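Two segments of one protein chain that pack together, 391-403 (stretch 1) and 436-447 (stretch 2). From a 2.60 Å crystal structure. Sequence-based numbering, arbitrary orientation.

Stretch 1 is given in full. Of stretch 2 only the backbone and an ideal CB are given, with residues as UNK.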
# COMPACT_ATOMS: atom_id res chain seq x y z
N LEU A 391 -27.77 38.69 24.76
CA LEU A 391 -28.83 37.88 24.17
C LEU A 391 -28.53 36.39 24.30
O LEU A 391 -29.44 35.59 24.52
CB LEU A 391 -29.03 38.21 22.69
CG LEU A 391 -30.22 37.44 22.10
CD1 LEU A 391 -31.49 37.73 22.90
CD2 LEU A 391 -30.43 37.79 20.66
N SER A 392 -27.27 36.02 24.15
CA SER A 392 -26.90 34.62 24.18
C SER A 392 -27.13 34.00 25.56
O SER A 392 -27.28 32.79 25.70
CB SER A 392 -25.45 34.44 23.77
OG SER A 392 -25.18 33.06 23.67
N ASN A 393 -27.18 34.85 26.58
CA ASN A 393 -27.55 34.39 27.90
C ASN A 393 -29.05 34.08 28.00
O ASN A 393 -29.46 33.18 28.75
CB ASN A 393 -27.15 35.43 28.95
CG ASN A 393 -25.71 35.27 29.43
OD1 ASN A 393 -25.01 34.33 29.03
ND2 ASN A 393 -25.28 36.18 30.28
N ILE A 394 -29.86 34.83 27.26
CA ILE A 394 -31.31 34.63 27.25
C ILE A 394 -31.69 33.38 26.48
O ILE A 394 -32.67 32.72 26.81
CB ILE A 394 -32.04 35.86 26.66
CG1 ILE A 394 -31.55 37.12 27.36
CG2 ILE A 394 -33.56 35.72 26.79
CD1 ILE A 394 -32.27 38.33 26.96
N ILE A 395 -30.90 33.06 25.46
CA ILE A 395 -31.02 31.78 24.77
C ILE A 395 -30.70 30.64 25.73
O ILE A 395 -31.36 29.60 25.72
CB ILE A 395 -30.07 31.69 23.56
CG1 ILE A 395 -30.40 32.80 22.56
CG2 ILE A 395 -30.17 30.33 22.89
CD1 ILE A 395 -29.52 32.81 21.37
N SER A 396 -29.69 30.86 26.57
CA SER A 396 -29.29 29.85 27.54
C SER A 396 -30.42 29.55 28.53
O SER A 396 -30.74 28.39 28.79
CB SER A 396 -28.03 30.30 28.29
OG SER A 396 -26.85 30.00 27.55
N VAL A 397 -31.05 30.60 29.07
CA VAL A 397 -32.10 30.41 30.06
C VAL A 397 -33.30 29.70 29.44
O VAL A 397 -33.86 28.79 30.03
CB VAL A 397 -32.52 31.76 30.69
CG1 VAL A 397 -33.73 31.58 31.61
CG2 VAL A 397 -31.35 32.34 31.45
N LEU A 398 -33.66 30.10 28.22
CA LEU A 398 -34.72 29.42 27.49
C LEU A 398 -34.40 27.94 27.33
O LEU A 398 -35.26 27.08 27.54
CB LEU A 398 -34.95 30.07 26.12
CG LEU A 398 -35.78 31.35 26.07
CD1 LEU A 398 -35.70 31.97 24.70
CD2 LEU A 398 -37.22 31.03 26.43
N PHE A 399 -33.15 27.64 26.97
CA PHE A 399 -32.76 26.25 26.77
C PHE A 399 -32.89 25.43 28.04
O PHE A 399 -33.31 24.28 28.02
CB PHE A 399 -31.33 26.14 26.26
CG PHE A 399 -30.81 24.74 26.31
CD1 PHE A 399 -31.21 23.81 25.37
CD2 PHE A 399 -29.94 24.34 27.31
CE1 PHE A 399 -30.75 22.50 25.42
CE2 PHE A 399 -29.47 23.04 27.37
CZ PHE A 399 -29.88 22.12 26.42
N ASN A 400 -32.51 26.04 29.16
CA ASN A 400 -32.54 25.37 30.45
C ASN A 400 -33.96 25.09 30.91
O ASN A 400 -34.23 24.04 31.49
CB ASN A 400 -31.82 26.21 31.50
CG ASN A 400 -30.33 26.31 31.25
OD1 ASN A 400 -29.73 25.49 30.54
ND2 ASN A 400 -29.72 27.34 31.83
N ALA A 401 -34.86 26.03 30.66
CA ALA A 401 -36.27 25.78 30.89
C ALA A 401 -36.71 24.60 30.02
O ALA A 401 -37.40 23.70 30.51
CB ALA A 401 -37.10 27.02 30.59
N SER A 402 -36.30 24.58 28.76
CA SER A 402 -36.69 23.50 27.86
C SER A 402 -36.28 22.15 28.44
O SER A 402 -36.98 21.17 28.26
CB SER A 402 -36.11 23.68 26.45
OG SER A 402 -34.73 23.40 26.39
N VAL A 403 -35.16 22.11 29.17
CA VAL A 403 -34.72 20.86 29.79
C VAL A 403 -35.47 20.57 31.09
O VAL A 403 -36.02 19.48 31.27
CB VAL A 403 -33.22 20.87 30.07
CG1 VAL A 403 -32.76 19.48 30.48
CG2 VAL A 403 -32.46 21.32 28.86
N UNK A 436 -22.67 23.79 16.78
CA UNK A 436 -22.32 23.07 18.00
C UNK A 436 -23.40 23.28 19.05
O UNK A 436 -23.67 22.38 19.84
CB UNK A 436 -20.96 23.53 18.53
N UNK A 437 -24.01 24.47 19.05
CA UNK A 437 -25.16 24.75 19.93
C UNK A 437 -26.34 23.87 19.56
O UNK A 437 -26.95 23.24 20.43
CB UNK A 437 -25.56 26.22 19.85
N UNK A 438 -26.65 23.83 18.27
CA UNK A 438 -27.79 23.09 17.78
C UNK A 438 -27.57 21.60 18.01
O UNK A 438 -28.53 20.84 18.16
CB UNK A 438 -28.03 23.38 16.30
N UNK A 439 -26.31 21.19 18.06
CA UNK A 439 -26.00 19.85 18.51
C UNK A 439 -26.58 19.61 19.91
O UNK A 439 -27.21 18.59 20.15
CB UNK A 439 -24.49 19.62 18.50
N UNK A 440 -26.39 20.56 20.83
CA UNK A 440 -26.84 20.33 22.20
C UNK A 440 -28.37 20.38 22.29
O UNK A 440 -28.95 19.57 23.01
CB UNK A 440 -26.22 21.36 23.14
N UNK A 441 -29.01 21.31 21.57
CA UNK A 441 -30.48 21.35 21.46
C UNK A 441 -31.02 20.00 20.99
O UNK A 441 -31.82 19.37 21.68
CB UNK A 441 -30.92 22.45 20.50
N UNK A 442 -30.57 19.58 19.81
CA UNK A 442 -31.06 18.35 19.18
C UNK A 442 -30.95 17.20 20.15
O UNK A 442 -31.91 16.46 20.36
CB UNK A 442 -30.28 18.04 17.90
N UNK A 443 -29.80 17.09 20.80
CA UNK A 443 -29.60 16.10 21.83
C UNK A 443 -30.64 16.19 22.94
O UNK A 443 -31.03 15.17 23.51
CB UNK A 443 -28.20 16.25 22.42
N UNK A 444 -31.11 17.40 23.25
CA UNK A 444 -32.02 17.59 24.38
C UNK A 444 -33.48 17.34 24.00
O UNK A 444 -34.33 17.12 24.88
CB UNK A 444 -31.87 19.01 24.94
N UNK A 445 -33.77 17.33 22.70
CA UNK A 445 -35.14 17.15 22.22
C UNK A 445 -35.73 15.81 22.66
O UNK A 445 -35.02 14.80 22.70
CB UNK A 445 -35.18 17.26 20.69
N UNK A 446 -37.02 15.82 22.96
CA UNK A 446 -37.72 14.73 23.64
C UNK A 446 -38.08 13.49 22.84
O UNK A 446 -38.55 12.51 23.42
CB UNK A 446 -39.02 15.29 24.22
N UNK A 447 -37.93 13.53 21.52
CA UNK A 447 -38.32 12.39 20.71
C UNK A 447 -37.62 12.48 19.39
O UNK A 447 -36.92 13.45 19.13
CB UNK A 447 -39.84 12.32 20.52

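Two helices run nearly parallel here, their directions 19° apart and their axes 11.0 Å apart at closest approach. The backbones come nearest where Phe399 lies across from position 441.

Position 436 is helical and its CB has nothing of stretch 1 within reach, so this contact sets no preference; it is Leu436.

At 437 the CB points sideways and touches nothing, but a long side chain could climb toward the hydroxyl of Ser392. Lysine or arginine would suit; a shorter polar chain would stop short. Lys437 has a largely extended chain, m at chi1 and t thereafter, and its NZ donates a hydrogen bond to Ser392 OG at 3.0 Å, the one hydrogen bond across the contact.

Positions 438 and 439 are helical and out of reach, leaving the choice to other surroundings. They are Phe438 and Glu439.

The CB of 440 points toward stretch 1, 5.0 Å from Phe399 CZ. A small residue would fit, as would a longer one that turns aside from the ring. Lys440 does the latter: its CB is its nearest side-chain atom, and its end leads away.

At 441 the CB points sideways, 4.9 Å from Phe399 CE1, and Ile395 and Phe399 offer an apolar surface one helical turn long. Leucine, methionine or an aromatic could use it. Phe441, with chi1 m, brings its ring back toward stretch 1. Its CD1 meets Phe399 CD1 at 3.6 Å and its CZ reaches Ile395 CG2 at 4.3 Å, so one side chain spans both residues; the two rings sit obliquely, planes 39° apart.

Position 442 is out of reach and 443 points sideways without contact, so stretch 1 sets no preference; they are Ile442 and Ser443.

The CB of 444 points toward stretch 1, 3.7 Å from Phe399 CE1 and 4.6 Å from Val403 CG2. So little space favors a small residue: alanine, serine or perhaps cysteine. In Ser444, chi1 p folds the hydroxyl back to donate a very short 2.4 Å hydrogen bond from OG to Phe441 O, while OG also lies at the edge of the Phe399 ring, 3.2 Å from CE1.

At 445 psi swings to 144° and the helix ends, with CB pointing away; stretch 1 sets no preference, and Ala445 makes no contact.

Position 446 points sideways, but a long polar chain could approach the end of stretch 1. Gln446 does so loosely, NE2 4.4 Å from Ser402 O.

Extended angles at 447 suit a capping serine, threonine, aspartate or asparagine; Ser447 caps a backbone N just beyond.

Stretch 2 436-447: LKFEKFISSAQS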
# COMPACT_ATOMS: atom_id res chain seq x y z
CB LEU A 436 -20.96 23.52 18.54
CG LEU A 436 -19.73 23.18 17.70
CD1 LEU A 436 -18.48 23.74 18.34
CD2 LEU A 436 -19.62 21.68 17.51
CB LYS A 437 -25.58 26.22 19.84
CG LYS A 437 -24.72 27.17 20.63
CD LYS A 437 -25.38 28.51 20.75
CE LYS A 437 -24.71 29.35 21.83
NZ LYS A 437 -25.63 30.43 22.33
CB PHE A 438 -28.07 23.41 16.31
CG PHE A 438 -29.20 24.42 16.10
CD1 PHE A 438 -30.52 23.99 15.97
CD2 PHE A 438 -28.95 25.77 16.04
CE1 PHE A 438 -31.55 24.90 15.78
CE2 PHE A 438 -29.98 26.69 15.85
CZ PHE A 438 -31.28 26.25 15.72
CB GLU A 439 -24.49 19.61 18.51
CG GLU A 439 -24.12 18.21 18.91
CD GLU A 439 -22.72 17.84 18.46
OE1 GLU A 439 -21.84 18.73 18.46
OE2 GLU A 439 -22.49 16.65 18.11
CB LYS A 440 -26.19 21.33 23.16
CG LYS A 440 -24.65 21.40 23.02
CD LYS A 440 -23.87 21.39 24.36
CE LYS A 440 -22.49 20.70 24.19
NZ LYS A 440 -21.71 20.53 25.49
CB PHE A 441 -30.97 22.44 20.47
CG PHE A 441 -30.46 23.82 20.77
CD1 PHE A 441 -30.03 24.18 22.03
CD2 PHE A 441 -30.43 24.77 19.76
CE1 PHE A 441 -29.56 25.45 22.28
CE2 PHE A 441 -29.95 26.04 20.00
CZ PHE A 441 -29.52 26.38 21.26
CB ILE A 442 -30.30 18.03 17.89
CG1 ILE A 442 -30.61 19.09 16.84
CG2 ILE A 442 -30.72 16.67 17.36
CD1 ILE A 442 -29.77 19.01 15.61
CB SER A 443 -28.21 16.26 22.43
OG SER A 443 -27.23 16.03 21.43
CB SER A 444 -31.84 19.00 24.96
OG SER A 444 -32.11 20.00 23.99
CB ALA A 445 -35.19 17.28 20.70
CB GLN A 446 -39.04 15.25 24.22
CG GLN A 446 -38.97 16.65 24.72
CD GLN A 446 -38.38 16.70 26.11
OE1 GLN A 446 -37.44 15.99 26.43
NE2 GLN A 446 -38.96 17.52 26.94
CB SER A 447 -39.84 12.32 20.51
OG SER A 447 -40.27 13.14 19.43
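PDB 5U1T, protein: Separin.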